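Local atomic coordinates of metallocarboxypeptidase (Trypanosoma cruzi, PDB entry 3DWC), a protein that probably acts as a metal-dependent carboxypeptidase of the M32 family, releasing C-terminal amino acids with broad specificity, proline excepted. Residues F101-R104 / K105-L108; K111-Q114 / V115-C119. All coordinates share one frame; numbering follows the deposited sequence.

Interaction 1 (F101-R104 / K105-L108); sequences FVER and KTVL
Phe-101 and Lys-105, one helical turn apart, meet through the ring atom CE2 and the aliphatic stem of the lysine, with Phe-101 CE2 4.2 Å from Lys-105 CD. The two side chains run across each other at a slant rather than alongside. With CG of Lys-105 anti to the backbone N (chi1 176°) and the later torsions also near 180°, the lysine is drawn out straight, past the ring, and its ammonium reaches Glu-142 in a salt bridge. Arg-104 approaches the same ring from another direction: its chain bends at chi3 (-40°), and Phe-101 CD1 lies 4.1 Å above the guanidinium plane, displaced toward the rim of the group. That guanidinium is gripped by salt bridges to Glu-141 and Glu-100. Phe-101 and Lys-105 are an i to i+4 pair, and Phe-101 and Arg-104 an i to i+3 pair, on helix 99-122, whose backbone bonds include Lys-105 N to Phe-101 O at 2.8 Å. Val-102 O takes two donors from a single residue, Thr-106 N at 3.0 Å and Thr-106 OG1 at 2.8 Å from Val-102 O. The hydroxyl bonds from above the carbonyl plane. The Phe-101 ring also packs on Leu-138 and Leu-145 of helix 125-147.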
loop_
_atom_site.group_PDB
_atom_site.type_symbol
_atom_site.label_atom_id
_atom_site.label_comp_id
_atom_site.label_asym_id
_atom_site.label_seq_id
_atom_site.Cartn_x
_atom_site.Cartn_y
_atom_site.Cartn_z
ATOM N N PHE B 101 24.169 -4.704 19.967
ATOM C CA PHE B 101 23.619 -3.417 20.399
ATOM C C PHE B 101 22.272 -3.147 19.741
ATOM O O PHE B 101 21.320 -2.775 20.407
ATOM C CB PHE B 101 24.577 -2.279 20.061
ATOM C CG PHE B 101 24.110 -0.953 20.543
ATOM C CD1 PHE B 101 24.536 -0.458 21.759
ATOM C CD2 PHE B 101 23.220 -0.200 19.792
ATOM C CE1 PHE B 101 24.099 0.770 22.212
ATOM C CE2 PHE B 101 22.773 1.022 20.249
ATOM C CZ PHE B 101 23.220 1.505 21.462
ATOM N N VAL B 102 22.218 -3.342 18.425
ATOM C CA VAL B 102 21.005 -3.098 17.644
ATOM C C VAL B 102 19.781 -3.844 18.194
ATOM O O VAL B 102 18.755 -3.224 18.432
ATOM C CB VAL B 102 21.235 -3.416 16.133
ATOM C CG1 VAL B 102 19.921 -3.525 15.368
ATOM C CG2 VAL B 102 22.118 -2.359 15.510
ATOM N N GLU B 103 19.900 -5.161 18.405
ATOM C CA GLU B 103 18.788 -5.960 18.949
ATOM C C GLU B 103 18.409 -5.529 20.358
ATOM O O GLU B 103 17.229 -5.487 20.702
ATOM C CB GLU B 103 19.099 -7.467 18.922
ATOM C CG GLU B 103 18.338 -8.235 17.834
ATOM C CD GLU B 103 16.865 -8.476 18.201
ATOM O OE1 GLU B 103 15.991 -7.722 17.721
ATOM O OE2 GLU B 103 16.582 -9.418 18.976
ATOM N N ARG B 104 19.415 -5.202 21.163
ATOM C CA ARG B 104 19.183 -4.665 22.506
ATOM C C ARG B 104 18.420 -3.334 22.480
ATOM O O ARG B 104 17.511 -3.110 23.291
ATOM C CB ARG B 104 20.513 -4.457 23.221
ATOM C CG ARG B 104 20.372 -4.264 24.728
ATOM C CD ARG B 104 21.493 -3.408 25.307
ATOM N NE ARG B 104 22.810 -3.687 24.732
ATOM C CZ ARG B 104 23.933 -3.089 25.127
ATOM N NH1 ARG B 104 23.902 -2.189 26.109
ATOM N NH2 ARG B 104 25.098 -3.401 24.560
ATOM N N LYS B 105 18.803 -2.444 21.562
ATOM C CA LYS B 105 18.129 -1.153 21.451
ATOM C C LYS B 105 16.682 -1.407 21.088
ATOM O O LYS B 105 15.779 -0.903 21.746
ATOM C CB LYS B 105 18.788 -0.251 20.400
ATOM C CG LYS B 105 18.037 1.075 20.203
ATOM C CD LYS B 105 18.827 2.106 19.414
ATOM C CE LYS B 105 18.078 3.457 19.391
ATOM N NZ LYS B 105 18.723 4.428 18.462
ATOM N N THR B 106 16.488 -2.218 20.050
ATOM C CA THR B 106 15.161 -2.567 19.531
ATOM C C THR B 106 14.217 -3.125 20.591
ATOM O O THR B 106 13.041 -2.756 20.627
ATOM C CB THR B 106 15.286 -3.602 18.402
ATOM O OG1 THR B 106 16.137 -3.076 17.376
ATOM C CG2 THR B 106 13.915 -3.953 17.818
ATOM N N VAL B 107 14.740 -4.008 21.443
ATOM C CA VAL B 107 13.959 -4.613 22.524
ATOM C C VAL B 107 13.587 -3.564 23.543
ATOM O O VAL B 107 12.434 -3.479 23.960
ATOM C CB VAL B 107 14.716 -5.766 23.250
ATOM C CG1 VAL B 107 14.050 -6.088 24.607
ATOM C CG2 VAL B 107 14.776 -7.020 22.366
ATOM N N LEU B 108 14.565 -2.765 23.947
ATOM C CA LEU B 108 14.310 -1.711 24.922
ATOM C C LEU B 108 13.342 -0.655 24.369
ATOM O O LEU B 108 12.452 -0.206 25.083
ATOM C CB LEU B 108 15.622 -1.080 25.410
ATOM C CG LEU B 108 15.513 0.096 26.390
ATOM C CD1 LEU B 108 14.558 -0.214 27.550
ATOM C CD2 LEU B 108 16.912 0.536 26.894
#

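Interaction 2 (K111-Q114 / V115-C119); sequences KAHQ and VWKTC
The later half of helix 99-122 carries this contact, a run of i to i+3 and i to i+4 pairs along one alpha-helix. His-113 and Lys-117 slant across each other on one flank: His-113 NE2 lies 4.1 Å from Lys-117 CD, so the imidazole meets the methylene part of the lysine, whose chain then bends twice and carries NZ off, 6.2 Å from His-113 NE2. Trp-116 stands beside the same histidine, with its CZ3 4.4 Å from His-113 CE1. His-113 O lies in the plane of the indole, at its edge, 4.0 Å from Trp-116 CE3, while this carbonyl receives Lys-117 N nearly head-on at 2.9 Å. On another flank, Val-115 turns CG2 to the side of its own backbone N, which brings this methyl to 3.2 Å from Lys-111 O; the Val-115 N bond to that oxygen is weak. Thr-118 OG1 donates to Gln-114 O at 3.1 Å, supplementing a weak backbone bond from Thr-118 N. Ala-112 and Val-115 face helix 125-147, both touching Thr-131, and Cys-119 meets Phe-128 there. Trp-116 instead packs against the loop residues Val-410 and Ser-413, and its NE1 is hydrogen-bonded to Leu-407 O.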
loop_
_atom_site.group_PDB
_atom_site.type_symbol
_atom_site.label_atom_id
_atom_site.label_comp_id
_atom_site.label_asym_id
_atom_site.label_seq_id
_atom_site.Cartn_x
_atom_site.Cartn_y
_atom_site.Cartn_z
ATOM N N LYS B 111 9.931 -2.089 24.434
ATOM C CA LYS B 111 9.543 -2.098 25.845
ATOM C C LYS B 111 9.242 -0.674 26.300
ATOM O O LYS B 111 8.150 -0.378 26.790
ATOM C CB LYS B 111 10.656 -2.687 26.724
ATOM C CG LYS B 111 10.327 -2.696 28.241
ATOM C CD LYS B 111 11.461 -3.287 29.116
ATOM C CE LYS B 111 11.414 -2.748 30.577
ATOM N NZ LYS B 111 11.888 -1.310 30.707
ATOM N N ALA B 112 10.223 0.202 26.108
ATOM C CA ALA B 112 10.148 1.574 26.591
ATOM C C ALA B 112 8.860 2.247 26.143
ATOM O O ALA B 112 8.276 3.032 26.893
ATOM C CB ALA B 112 11.368 2.375 26.130
ATOM N N HIS B 113 8.402 1.909 24.939
ATOM C CA HIS B 113 7.198 2.512 24.389
ATOM C C HIS B 113 5.952 2.270 25.235
ATOM O O HIS B 113 5.286 3.228 25.623
ATOM C CB HIS B 113 6.947 2.048 22.958
ATOM C CG HIS B 113 5.722 2.658 22.349
ATOM N ND1 HIS B 113 5.699 3.946 21.857
ATOM C CD2 HIS B 113 4.470 2.173 22.192
ATOM C CE1 HIS B 113 4.490 4.218 21.395
ATOM N NE2 HIS B 113 3.724 3.161 21.592
ATOM N N GLN B 114 5.638 1.004 25.521
ATOM C CA GLN B 114 4.433 0.659 26.299
ATOM C C GLN B 114 4.480 1.260 27.699
ATOM O O GLN B 114 3.469 1.753 28.206
ATOM C CB GLN B 114 4.281 -0.853 26.452
ATOM C CG GLN B 114 4.160 -1.651 25.180
ATOM C CD GLN B 114 4.646 -3.076 25.388
ATOM O OE1 GLN B 114 3.848 -4.005 25.557
ATOM N NE2 GLN B 114 5.970 -3.247 25.416
ATOM N N VAL B 115 5.662 1.209 28.311
ATOM C CA VAL B 115 5.895 1.808 29.627
ATOM C C VAL B 115 5.664 3.325 29.618
ATOM O O VAL B 115 4.982 3.841 30.498
ATOM C CB VAL B 115 7.320 1.510 30.156
ATOM C CG1 VAL B 115 7.414 1.862 31.640
ATOM C CG2 VAL B 115 7.676 0.051 29.947
ATOM N N TRP B 116 6.226 4.027 28.624
ATOM C CA TRP B 116 6.003 5.479 28.454
ATOM C C TRP B 116 4.530 5.815 28.275
ATOM O O TRP B 116 3.957 6.611 29.017
ATOM C CB TRP B 116 6.781 6.008 27.226
ATOM C CG TRP B 116 6.380 7.412 26.811
ATOM C CD1 TRP B 116 6.802 8.580 27.370
ATOM C CD2 TRP B 116 5.475 7.781 25.757
ATOM N NE1 TRP B 116 6.216 9.648 26.744
ATOM C CE2 TRP B 116 5.392 9.186 25.754
ATOM C CE3 TRP B 116 4.730 7.059 24.821
ATOM C CZ2 TRP B 116 4.607 9.886 24.844
ATOM C CZ3 TRP B 116 3.923 7.757 23.930
ATOM C CH2 TRP B 116 3.878 9.158 23.945
ATOM N N LYS B 117 3.921 5.193 27.279
ATOM C CA LYS B 117 2.556 5.504 26.902
ATOM C C LYS B 117 1.607 5.520 28.119
ATOM O O LYS B 117 0.838 6.478 28.298
ATOM C CB LYS B 117 2.086 4.509 25.834
ATOM C CG LYS B 117 0.841 4.936 25.079
ATOM C CD LYS B 117 0.456 3.951 23.945
ATOM C CE LYS B 117 0.003 2.572 24.445
ATOM N NZ LYS B 117 -1.301 2.559 25.189
ATOM N N THR B 118 1.685 4.488 28.965
ATOM C CA THR B 118 0.811 4.365 30.133
ATOM C C THR B 118 1.181 5.345 31.244
ATOM O O THR B 118 0.301 6.001 31.803
ATOM C CB THR B 118 0.812 2.910 30.725
ATOM O OG1 THR B 118 0.700 1.940 29.672
ATOM C CG2 THR B 118 -0.348 2.719 31.703
ATOM N N CYS B 119 2.470 5.418 31.579
ATOM C CA CYS B 119 2.964 6.360 32.600
ATOM C C CYS B 119 2.582 7.799 32.260
ATOM O O CYS B 119 2.123 8.565 33.123
ATOM C CB CYS B 119 4.484 6.284 32.713
ATOM S SG CYS B 119 5.127 4.842 33.555
#

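In the fold
Interactions 1 and 2 follow one another along a single helix, 99-122, with their centres about 16 Å apart and interaction 1 nearer the N-terminal end. Both also border helix 125-147, the next in the chain, which runs back alongside: 101-108 meets it around Leu-138 to Leu-145 and 111-119 around Phe-128 to Leu-135, the reversed order expected of an antiparallel helical hairpin. The 111-119 part also packs on the loop around Leu-407 to Ser-413, which 101-108 approaches with a weak bond from Lys-105 to Gly-415 O. Both lie on the same side of the chain's centre, their centres about 25 and 24 Å from it, and away from the cobalt site, formed by His-267 and His-271 of the HExxH helix and by Glu-298, so they belong to the peripheral helical framework.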